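Side-chain contacts in Ulp1-like SUMO protease (Chaetomium thermophilum, PDB 6DG4), which probably removes SUMO from its conjugates as a cysteine protease of the C48 family, this chain being the C-terminal catalytic domain: residues R46-E51 and W59-V64; N63-A68 and F205-A210; R195-W200 and Y223-L228. All coordinates share one frame; numbering follows the deposited sequence.

Following the chain, contact 1 comes first. It closes a short seven-residue loop, joining helix 46-50 to the start of helix 62-80. Contact 2 begins where contact 1 ends, sharing Asn63 and Val64, and spans 136 residues to pair helix 62-80 with helix 202-215. Contact 3 opens inside that span, in the loop before helix 202-215, and closes beyond it, in the loop that leads into helix 228-241. Contacts 2 and 3 therefore cross, while contact 1 precedes contact 3. The three also touch. Leu60 of contact 1 packs on Ile207 of contact 2, Trp59 lies against Gly199 and Trp200 of contact 3, and Phe205 of contact 2 meets Gln196 and Tyr223.

Contact 1: R46-E51 and W59-V64; sequences RRDFEE and WLNDNV
Asp48 meets Asn61 and Asn63 through a single carboxylate oxygen. Its OD1 accepts from Asn61 ND2 at 2.9 Å on the anti lone pair. Asn63 ND2 reaches the same Asp48 OD1 at 3.0 Å, on the syn side but tilted out of the carboxylate plane. Both asparagine side chains cross the aspartate at about a right angle, and their amide planes are turned some 55° from the carboxylate. In each case OD1 lies close to the plane of the donating amide. Asn61 is the N-cap of helix 62-80, in the Trp-Leu-Asn-Asp sequence within the Ulp1 family catalytic domain. Its CG sits between backbone N and carbonyl carbon (chi1 65°), which lets Asn61 OD1 accept from Val64 N at 3.0 Å while ND2 faces the aspartate. The other oxygen, Asp48 OD2, takes a hydrogen bond from Val45 N. With an alanine here instead of the aspartate, both asparagine NH2 groups would probably lose this acceptor, and Val45 N its partner. Farther along, one water donates to both Glu51 O and Trp59 O, each 3.0 Å away.

Contact 2: N63-A68 and F205-A210; sequences NVIIGA and FTITNA
Ile207 reaches from helix 202-215 to helix 62-80 and puts its CD1 against Ala68 and Ile65. The tight part lies here. Ile207 CD1 is 3.9 Å from Ala68 CB, and Ile207 CG2 is 4.0 Å from the same Ala68 CB, so both branches of the isoleucine rest on one methyl. The same Ile207 CD1 also comes within 4.0 Å of Ile65 CA, against the helix backbone. The isoleucine has CG1 beside its backbone N (chi1 -69°) and runs on extended (chi2 165°), which carries CD1 out to the facing helix. The fit then slackens. Ile65 CG1 is 4.2 Å from Ile207 CD1. Thr206, also turned toward the other helix, stays farther off. This looser side is still interior: Trp138 of strand 137-144 covers Ile65 and Thr206. From helix 228-241, Ile235 touches Ile207 and Leu239 touches Val64. The two short helical segments run parallel, their axes 9.9 Å apart, near the centre of the catalytic domain. They belong to the helical part of its papain-like fold, and both pack on strand 137-144. The hydroxyl of Thr206 is bonded within its own helix, to Cys202 O. What joins the two segments is thus hydrocarbon packing, so shape and burial, rather than directional bonds, probably hold these two faces together.

Contact 3: R195-W200 and Y223-L228; sequences RQTNGW and YTEAQL. With SO4 (sulfate ion), chain C.
Glu225 OE2 is gripped by two successive backbone amides, Thr197 N at 2.8 Å and Asn198 N at 3.0 Å. The loop that supplies them leads into helix 202-215. As in other Ulp1 proteases of papain-like fold, this loop probably lies in the active-site region. The two N-H groups come from opposite faces of the carboxylate plane, both on the syn side, and the bond from Asn198 N is nearly straight (175°). A weak second bond runs from Thr197 N to Glu225 OE1. Glu225 reaches the loop with CG anti to its backbone N (chi1 -177°) and the chain extended beyond. The Asn198 amide stacks on the carboxylate, the two planes 22° apart, with Asn198 ND2 3.6 Å from Glu225 OE2. That ND2 is hydrogen-bonded to Asp201 OD2. Water 3 donates to Glu225 OE1 and Arg195 O, joining the second oxygen to the loop. Water 2 links Arg195 O to Glu225 N. At the exposed edge a sulfate, probably from the crystallisation liquor and also held by Arg160, meets the Arg195 guanidinium at its edge, with Arg195 NH1 2.8 Å from sulfate O1.

Contact 1: R46-E51 and W59-V64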
loop_
_atom_site.group_PDB
_atom_site.type_symbol
_atom_site.label_atom_id
_atom_site.label_comp_id
_atom_site.label_asym_id
_atom_site.label_seq_id
_atom_site.Cartn_x
_atom_site.Cartn_y
_atom_site.Cartn_z
ATOM N N ARG A 46 -11.894 -13.793 12.294
ATOM C CA ARG A 46 -13.025 -13.895 11.381
ATOM C C ARG A 46 -13.582 -12.526 11.013
ATOM O O ARG A 46 -13.852 -12.252 9.841
ATOM C CB ARG A 46 -14.113 -14.760 12.016
ATOM C CG ARG A 46 -15.427 -14.767 11.256
ATOM C CD ARG A 46 -16.434 -15.684 11.921
ATOM N NE ARG A 46 -17.726 -15.630 11.252
ATOM C CZ ARG A 46 -18.569 -16.653 11.159
ATOM N NH1 ARG A 46 -18.264 -17.831 11.693
ATOM N NH2 ARG A 46 -19.716 -16.493 10.517
ATOM N N ARG A 47 -13.778 -11.655 12.002
ATOM C CA ARG A 47 -14.408 -10.368 11.730
ATOM C C ARG A 47 -13.661 -9.578 10.659
ATOM O O ARG A 47 -14.285 -8.922 9.814
ATOM C CB ARG A 47 -14.485 -9.560 13.016
ATOM C CG ARG A 47 -15.148 -8.234 12.851
ATOM C CD ARG A 47 -15.245 -7.571 14.196
ATOM N NE ARG A 47 -15.924 -6.291 14.124
ATOM C CZ ARG A 47 -15.331 -5.160 13.773
ATOM N NH1 ARG A 47 -14.047 -5.166 13.454
ATOM N NH2 ARG A 47 -16.022 -4.029 13.744
ATOM N N ASP A 48 -12.328 -9.605 10.684
ATOM C CA ASP A 48 -11.565 -8.852 9.694
ATOM C C ASP A 48 -11.904 -9.301 8.278
ATOM O O ASP A 48 -12.006 -8.477 7.362
ATOM C CB ASP A 48 -10.072 -9.009 9.968
ATOM C CG ASP A 48 -9.667 -8.437 11.309
ATOM O OD1 ASP A 48 -9.661 -7.200 11.458
ATOM O OD2 ASP A 48 -9.370 -9.224 12.224
ATOM N N PHE A 49 -12.084 -10.607 8.084
ATOM C CA PHE A 49 -12.377 -11.151 6.764
ATOM C C PHE A 49 -13.856 -11.025 6.430
ATOM O O PHE A 49 -14.221 -10.533 5.355
ATOM C CB PHE A 49 -11.932 -12.619 6.722
ATOM C CG PHE A 49 -10.441 -12.792 6.813
ATOM C CD1 PHE A 49 -9.662 -12.785 5.667
ATOM C CD2 PHE A 49 -9.814 -12.921 8.041
ATOM C CE1 PHE A 49 -8.295 -12.922 5.745
ATOM C CE2 PHE A 49 -8.444 -13.047 8.121
ATOM C CZ PHE A 49 -7.686 -13.048 6.971
ATOM N N GLU A 50 -14.723 -11.453 7.351
ATOM C CA GLU A 50 -16.145 -11.552 7.056
ATOM C C GLU A 50 -16.794 -10.181 6.925
ATOM O O GLU A 50 -17.690 -9.992 6.097
ATOM C CB GLU A 50 -16.837 -12.354 8.155
ATOM C CG GLU A 50 -18.319 -12.539 7.939
ATOM C CD GLU A 50 -18.946 -13.391 9.005
ATOM O OE1 GLU A 50 -18.581 -13.222 10.192
ATOM O OE2 GLU A 50 -19.794 -14.236 8.649
ATOM N N GLU A 51 -16.376 -9.216 7.742
ATOM C CA GLU A 51 -17.040 -7.925 7.775
ATOM C C GLU A 51 -16.215 -6.790 7.196
ATOM O O GLU A 51 -16.799 -5.805 6.735
ATOM C CB GLU A 51 -17.427 -7.564 9.219
ATOM C CG GLU A 51 -18.410 -8.550 9.842
ATOM C CD GLU A 51 -18.798 -8.177 11.251
ATOM O OE1 GLU A 51 -19.240 -7.033 11.460
ATOM O OE2 GLU A 51 -18.655 -9.022 12.157
ATOM N N TRP A 59 -16.358 -1.763 3.647
ATOM C CA TRP A 59 -15.237 -0.850 3.801
ATOM C C TRP A 59 -14.133 -1.565 4.577
ATOM O O TRP A 59 -14.374 -2.118 5.653
ATOM C CB TRP A 59 -15.696 0.414 4.520
ATOM C CG TRP A 59 -16.653 1.264 3.720
ATOM C CD1 TRP A 59 -17.938 0.947 3.371
ATOM C CD2 TRP A 59 -16.405 2.575 3.183
ATOM N NE1 TRP A 59 -18.503 1.978 2.656
ATOM C CE2 TRP A 59 -17.585 2.987 2.526
ATOM C CE3 TRP A 59 -15.307 3.441 3.204
ATOM C CZ2 TRP A 59 -17.694 4.225 1.894
ATOM C CZ3 TRP A 59 -15.417 4.669 2.568
ATOM C CH2 TRP A 59 -16.602 5.048 1.923
ATOM N N LEU A 60 -12.928 -1.580 4.018
ATOM C CA LEU A 60 -11.812 -2.259 4.663
ATOM C C LEU A 60 -11.380 -1.514 5.926
ATOM O O LEU A 60 -11.524 -0.293 6.039
ATOM C CB LEU A 60 -10.631 -2.370 3.695
ATOM C CG LEU A 60 -10.610 -3.590 2.760
ATOM C CD1 LEU A 60 -11.888 -3.715 1.956
ATOM C CD2 LEU A 60 -9.400 -3.539 1.827
ATOM N N ASN A 61 -10.817 -2.267 6.870
ATOM C CA ASN A 61 -10.294 -1.683 8.097
ATOM C C ASN A 61 -8.780 -1.493 8.022
ATOM O O ASN A 61 -8.113 -1.934 7.082
ATOM C CB ASN A 61 -10.702 -2.492 9.341
ATOM C CG ASN A 61 -10.104 -3.900 9.395
ATOM O OD1 ASN A 61 -9.314 -4.302 8.549
ATOM N ND2 ASN A 61 -10.498 -4.654 10.416
ATOM N N ASP A 62 -8.248 -0.803 9.038
ATOM C CA ASP A 62 -6.814 -0.550 9.106
ATOM C C ASP A 62 -6.028 -1.855 9.116
ATOM O O ASP A 62 -4.987 -1.966 8.460
ATOM C CB ASP A 62 -6.465 0.244 10.370
ATOM C CG ASP A 62 -7.152 1.601 10.445
ATOM O OD1 ASP A 62 -7.837 2.009 9.486
ATOM O OD2 ASP A 62 -7.009 2.259 11.497
ATOM N N ASN A 63 -6.501 -2.848 9.877
ATOM C CA ASN A 63 -5.762 -4.096 10.020
ATOM C C ASN A 63 -5.434 -4.695 8.660
ATOM O O ASN A 63 -4.303 -5.120 8.404
ATOM C CB ASN A 63 -6.588 -5.122 10.802
ATOM C CG ASN A 63 -6.708 -4.807 12.272
ATOM O OD1 ASN A 63 -5.962 -3.996 12.818
ATOM N ND2 ASN A 63 -7.635 -5.492 12.940
ATOM N N VAL A 64 -6.444 -4.762 7.791
ATOM C CA VAL A 64 -6.284 -5.371 6.477
ATOM C C VAL A 64 -5.416 -4.494 5.586
ATOM O O VAL A 64 -4.462 -4.971 4.958
ATOM C CB VAL A 64 -7.674 -5.629 5.863
ATOM C CG1 VAL A 64 -7.569 -5.882 4.374
ATOM C CG2 VAL A 64 -8.355 -6.796 6.565
HETATM O O HOH W 1 -17.247 -2.814 6.398
#

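Contact 2: N63-A68 and F205-A210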
loop_
_atom_site.group_PDB
_atom_site.type_symbol
_atom_site.label_atom_id
_atom_site.label_comp_id
_atom_site.label_asym_id
_atom_site.label_seq_id
_atom_site.Cartn_x
_atom_site.Cartn_y
_atom_site.Cartn_z
ATOM N N ASN A 63 -6.501 -2.848 9.877
ATOM C CA ASN A 63 -5.762 -4.096 10.020
ATOM C C ASN A 63 -5.434 -4.695 8.660
ATOM O O ASN A 63 -4.303 -5.120 8.404
ATOM C CB ASN A 63 -6.588 -5.122 10.802
ATOM C CG ASN A 63 -6.708 -4.807 12.272
ATOM O OD1 ASN A 63 -5.962 -3.996 12.818
ATOM N ND2 ASN A 63 -7.635 -5.492 12.940
ATOM N N VAL A 64 -6.444 -4.762 7.791
ATOM C CA VAL A 64 -6.284 -5.371 6.477
ATOM C C VAL A 64 -5.416 -4.494 5.586
ATOM O O VAL A 64 -4.462 -4.971 4.958
ATOM C CB VAL A 64 -7.674 -5.629 5.863
ATOM C CG1 VAL A 64 -7.569 -5.882 4.374
ATOM C CG2 VAL A 64 -8.355 -6.796 6.565
ATOM N N ILE A 65 -5.724 -3.196 5.527
ATOM C CA ILE A 65 -5.033 -2.292 4.609
ATOM C C ILE A 65 -3.550 -2.210 4.948
ATOM O O ILE A 65 -2.685 -2.369 4.076
ATOM C CB ILE A 65 -5.699 -0.903 4.603
ATOM C CG1 ILE A 65 -7.091 -0.998 3.970
ATOM C CG2 ILE A 65 -4.835 0.092 3.844
ATOM C CD1 ILE A 65 -7.977 0.194 4.227
ATOM N N ILE A 66 -3.235 -1.949 6.215
ATOM C CA ILE A 66 -1.838 -1.847 6.616
ATOM C C ILE A 66 -1.152 -3.200 6.495
ATOM O O ILE A 66 0.003 -3.289 6.062
ATOM C CB ILE A 66 -1.734 -1.260 8.036
ATOM C CG1 ILE A 66 -2.435 0.106 8.112
ATOM C CG2 ILE A 66 -0.276 -1.183 8.475
ATOM C CD1 ILE A 66 -1.983 1.121 7.093
ATOM N N GLY A 67 -1.847 -4.276 6.866
ATOM C CA GLY A 67 -1.263 -5.598 6.722
ATOM C C GLY A 67 -0.865 -5.891 5.291
ATOM O O GLY A 67 0.247 -6.354 5.018
ATOM N N ALA A 68 -1.767 -5.610 4.352
ATOM C CA ALA A 68 -1.482 -5.890 2.952
ATOM C C ALA A 68 -0.320 -5.051 2.446
ATOM O O ALA A 68 0.565 -5.559 1.749
ATOM C CB ALA A 68 -2.725 -5.623 2.110
ATOM N N PHE A 205 -8.723 -0.110 -3.862
ATOM C CA PHE A 205 -7.933 0.685 -4.794
ATOM C C PHE A 205 -6.584 1.060 -4.185
ATOM O O PHE A 205 -5.550 1.010 -4.861
ATOM C CB PHE A 205 -8.679 1.975 -5.146
ATOM C CG PHE A 205 -9.762 1.819 -6.185
ATOM C CD1 PHE A 205 -9.443 1.566 -7.505
ATOM C CD2 PHE A 205 -11.093 2.000 -5.851
ATOM C CE1 PHE A 205 -10.426 1.460 -8.464
ATOM C CE2 PHE A 205 -12.082 1.887 -6.811
ATOM C CZ PHE A 205 -11.744 1.619 -8.119
ATOM N N THR A 206 -6.585 1.474 -2.916
ATOM C CA THR A 206 -5.346 1.884 -2.254
ATOM C C THR A 206 -4.338 0.738 -2.230
ATOM O O THR A 206 -3.165 0.922 -2.581
ATOM C CB THR A 206 -5.676 2.391 -0.845
ATOM O OG1 THR A 206 -6.424 3.611 -0.939
ATOM C CG2 THR A 206 -4.438 2.661 -0.009
ATOM N N ILE A 207 -4.774 -0.459 -1.830
ATOM C CA ILE A 207 -3.871 -1.608 -1.806
ATOM C C ILE A 207 -3.381 -1.933 -3.212
ATOM O O ILE A 207 -2.200 -2.231 -3.429
ATOM C CB ILE A 207 -4.572 -2.824 -1.170
ATOM C CG1 ILE A 207 -4.802 -2.620 0.326
ATOM C CG2 ILE A 207 -3.760 -4.100 -1.412
ATOM C CD1 ILE A 207 -5.803 -3.604 0.920
ATOM N N THR A 208 -4.293 -1.930 -4.186
ATOM C CA THR A 208 -3.928 -2.371 -5.528
ATOM C C THR A 208 -2.985 -1.375 -6.186
ATOM O O THR A 208 -2.034 -1.772 -6.871
ATOM C CB THR A 208 -5.191 -2.607 -6.359
ATOM O OG1 THR A 208 -6.035 -3.553 -5.689
ATOM C CG2 THR A 208 -4.845 -3.170 -7.726
ATOM N N ASN A 209 -3.228 -0.076 -5.984
ATOM C CA ASN A 209 -2.304 0.934 -6.484
ATOM C C ASN A 209 -0.940 0.805 -5.823
ATOM O O ASN A 209 0.091 1.054 -6.458
ATOM C CB ASN A 209 -2.882 2.334 -6.282
ATOM C CG ASN A 209 -3.997 2.635 -7.257
ATOM O OD1 ASN A 209 -4.071 2.040 -8.332
ATOM N ND2 ASN A 209 -4.874 3.552 -6.889
ATOM N N ALA A 210 -0.914 0.427 -4.543
ATOM C CA ALA A 210 0.355 0.213 -3.858
ATOM C C ALA A 210 1.112 -0.972 -4.450
ATOM O O ALA A 210 2.337 -0.905 -4.620
ATOM C CB ALA A 210 0.123 0.034 -2.357
#

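Contact 3: R195-W200 and Y223-L228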
loop_
_atom_site.group_PDB
_atom_site.type_symbol
_atom_site.label_atom_id
_atom_site.label_comp_id
_atom_site.label_asym_id
_atom_site.label_seq_id
_atom_site.Cartn_x
_atom_site.Cartn_y
_atom_site.Cartn_z
ATOM N N ARG A 195 -10.584 4.465 -12.094
ATOM C CA ARG A 195 -11.502 5.378 -11.435
ATOM C C ARG A 195 -12.441 4.644 -10.489
ATOM O O ARG A 195 -12.987 3.585 -10.819
ATOM C CB ARG A 195 -12.337 6.124 -12.475
ATOM C CG ARG A 195 -13.304 7.135 -11.878
ATOM C CD ARG A 195 -14.046 7.897 -12.958
ATOM N NE ARG A 195 -13.164 8.790 -13.703
ATOM C CZ ARG A 195 -12.777 9.988 -13.274
ATOM N NH1 ARG A 195 -13.183 10.434 -12.090
ATOM N NH2 ARG A 195 -11.981 10.739 -14.028
ATOM N N GLN A 196 -12.649 5.252 -9.327
ATOM C CA GLN A 196 -13.595 4.776 -8.338
ATOM C C GLN A 196 -14.962 5.407 -8.554
ATOM O O GLN A 196 -15.082 6.628 -8.705
ATOM C CB GLN A 196 -13.095 5.150 -6.942
ATOM C CG GLN A 196 -14.101 4.903 -5.842
ATOM C CD GLN A 196 -13.600 5.382 -4.495
ATOM O OE1 GLN A 196 -12.431 5.203 -4.160
ATOM N NE2 GLN A 196 -14.470 6.029 -3.733
ATOM N N THR A 197 -15.984 4.552 -8.607
ATOM C CA THR A 197 -17.384 4.929 -8.473
ATOM C C THR A 197 -17.906 4.643 -7.075
ATOM O O THR A 197 -18.623 5.466 -6.501
ATOM C CB THR A 197 -18.233 4.129 -9.469
ATOM O OG1 THR A 197 -17.809 4.413 -10.806
ATOM C CG2 THR A 197 -19.713 4.467 -9.320
ATOM N N ASN A 198 -17.516 3.495 -6.521
ATOM C CA ASN A 198 -18.049 2.978 -5.265
ATOM C C ASN A 198 -17.193 3.427 -4.085
ATOM O O ASN A 198 -16.010 3.086 -4.020
ATOM C CB ASN A 198 -18.011 1.440 -5.298
ATOM C CG ASN A 198 -18.718 0.832 -6.504
ATOM O OD1 ASN A 198 -19.771 1.297 -6.936
ATOM N ND2 ASN A 198 -18.144 -0.250 -7.030
ATOM N N GLY A 199 -17.795 4.130 -3.121
ATOM C CA GLY A 199 -17.042 4.569 -1.951
ATOM C C GLY A 199 -16.362 3.434 -1.204
ATOM O O GLY A 199 -15.227 3.578 -0.734
ATOM N N TRP A 200 -17.034 2.279 -1.104
ATOM C CA TRP A 200 -16.509 1.175 -0.309
ATOM C C TRP A 200 -15.239 0.589 -0.905
ATOM O O TRP A 200 -14.535 -0.155 -0.216
ATOM C CB TRP A 200 -17.546 0.048 -0.167
ATOM C CG TRP A 200 -18.060 -0.463 -1.494
ATOM C CD1 TRP A 200 -17.343 -1.118 -2.458
ATOM C CD2 TRP A 200 -19.398 -0.349 -2.004
ATOM N NE1 TRP A 200 -18.149 -1.418 -3.530
ATOM C CE2 TRP A 200 -19.413 -0.956 -3.278
ATOM C CE3 TRP A 200 -20.586 0.193 -1.504
ATOM C CZ2 TRP A 200 -20.561 -1.022 -4.061
ATOM C CZ3 TRP A 200 -21.728 0.117 -2.283
ATOM C CH2 TRP A 200 -21.705 -0.484 -3.545
ATOM N N TYR A 223 -5.877 -2.941 -14.204
ATOM C CA TYR A 223 -7.058 -3.464 -13.522
ATOM C C TYR A 223 -8.234 -2.513 -13.708
ATOM O O TYR A 223 -8.089 -1.404 -14.231
ATOM C CB TYR A 223 -6.760 -3.767 -12.041
ATOM C CG TYR A 223 -6.636 -2.567 -11.123
ATOM C CD1 TYR A 223 -5.444 -1.852 -11.016
ATOM C CD2 TYR A 223 -7.707 -2.166 -10.341
ATOM C CE1 TYR A 223 -5.336 -0.761 -10.170
ATOM C CE2 TYR A 223 -7.613 -1.076 -9.496
ATOM C CZ TYR A 223 -6.432 -0.378 -9.405
ATOM O OH TYR A 223 -6.373 0.700 -8.545
ATOM N N THR A 224 -9.414 -2.989 -13.290
ATOM C CA THR A 224 -10.644 -2.219 -13.341
ATOM C C THR A 224 -11.384 -2.323 -12.010
ATOM O O THR A 224 -11.164 -3.245 -11.217
ATOM C CB THR A 224 -11.600 -2.741 -14.418
ATOM O OG1 THR A 224 -12.136 -3.993 -13.975
ATOM C CG2 THR A 224 -10.893 -2.930 -15.754
ATOM N N GLU A 225 -12.299 -1.375 -11.796
ATOM C CA GLU A 225 -13.122 -1.393 -10.592
ATOM C C GLU A 225 -13.947 -2.674 -10.489
ATOM O O GLU A 225 -14.129 -3.216 -9.392
ATOM C CB GLU A 225 -14.032 -0.164 -10.567
ATOM C CG GLU A 225 -14.874 -0.069 -9.303
ATOM C CD GLU A 225 -15.596 1.260 -9.165
ATOM O OE1 GLU A 225 -16.287 1.661 -10.129
ATOM O OE2 GLU A 225 -15.481 1.898 -8.089
ATOM N N ALA A 226 -14.463 -3.174 -11.615
ATOM C CA ALA A 226 -15.305 -4.366 -11.574
ATOM C C ALA A 226 -14.552 -5.613 -11.117
ATOM O O ALA A 226 -15.193 -6.600 -10.740
ATOM C CB ALA A 226 -15.940 -4.608 -12.941
ATOM N N GLN A 227 -13.219 -5.593 -11.143
ATOM C CA GLN A 227 -12.413 -6.710 -10.660
ATOM C C GLN A 227 -12.189 -6.682 -9.152
ATOM O O GLN A 227 -11.598 -7.621 -8.609
ATOM C CB GLN A 227 -11.050 -6.709 -11.358
ATOM C CG GLN A 227 -11.121 -6.981 -12.836
ATOM C CD GLN A 227 -9.836 -6.647 -13.548
ATOM O OE1 GLN A 227 -8.937 -6.039 -12.975
ATOM N NE2 GLN A 227 -9.750 -7.023 -14.806
ATOM N N LEU A 228 -12.663 -5.661 -8.462
ATOM C CA LEU A 228 -12.303 -5.525 -7.059
ATOM C C LEU A 228 -12.987 -6.518 -6.124
ATOM O O LEU A 228 -12.377 -6.884 -5.114
ATOM C CB LEU A 228 -12.478 -4.079 -6.590
ATOM C CG LEU A 228 -11.564 -3.096 -7.328
ATOM C CD1 LEU A 228 -11.704 -1.716 -6.738
ATOM C CD2 LEU A 228 -10.096 -3.524 -7.326
HETATM S S SO4 C . -12.104 14.043 -11.808
HETATM O O1 SO4 C . -12.707 12.973 -11.017
HETATM O O2 SO4 C . -12.924 14.303 -12.988
HETATM O O3 SO4 C . -12.025 15.254 -10.995
HETATM O O4 SO4 C . -10.762 13.644 -12.228
HETATM O O HOH W 2 -12.024 1.402 -12.766
HETATM O O HOH W 3 -15.342 3.223 -12.198
#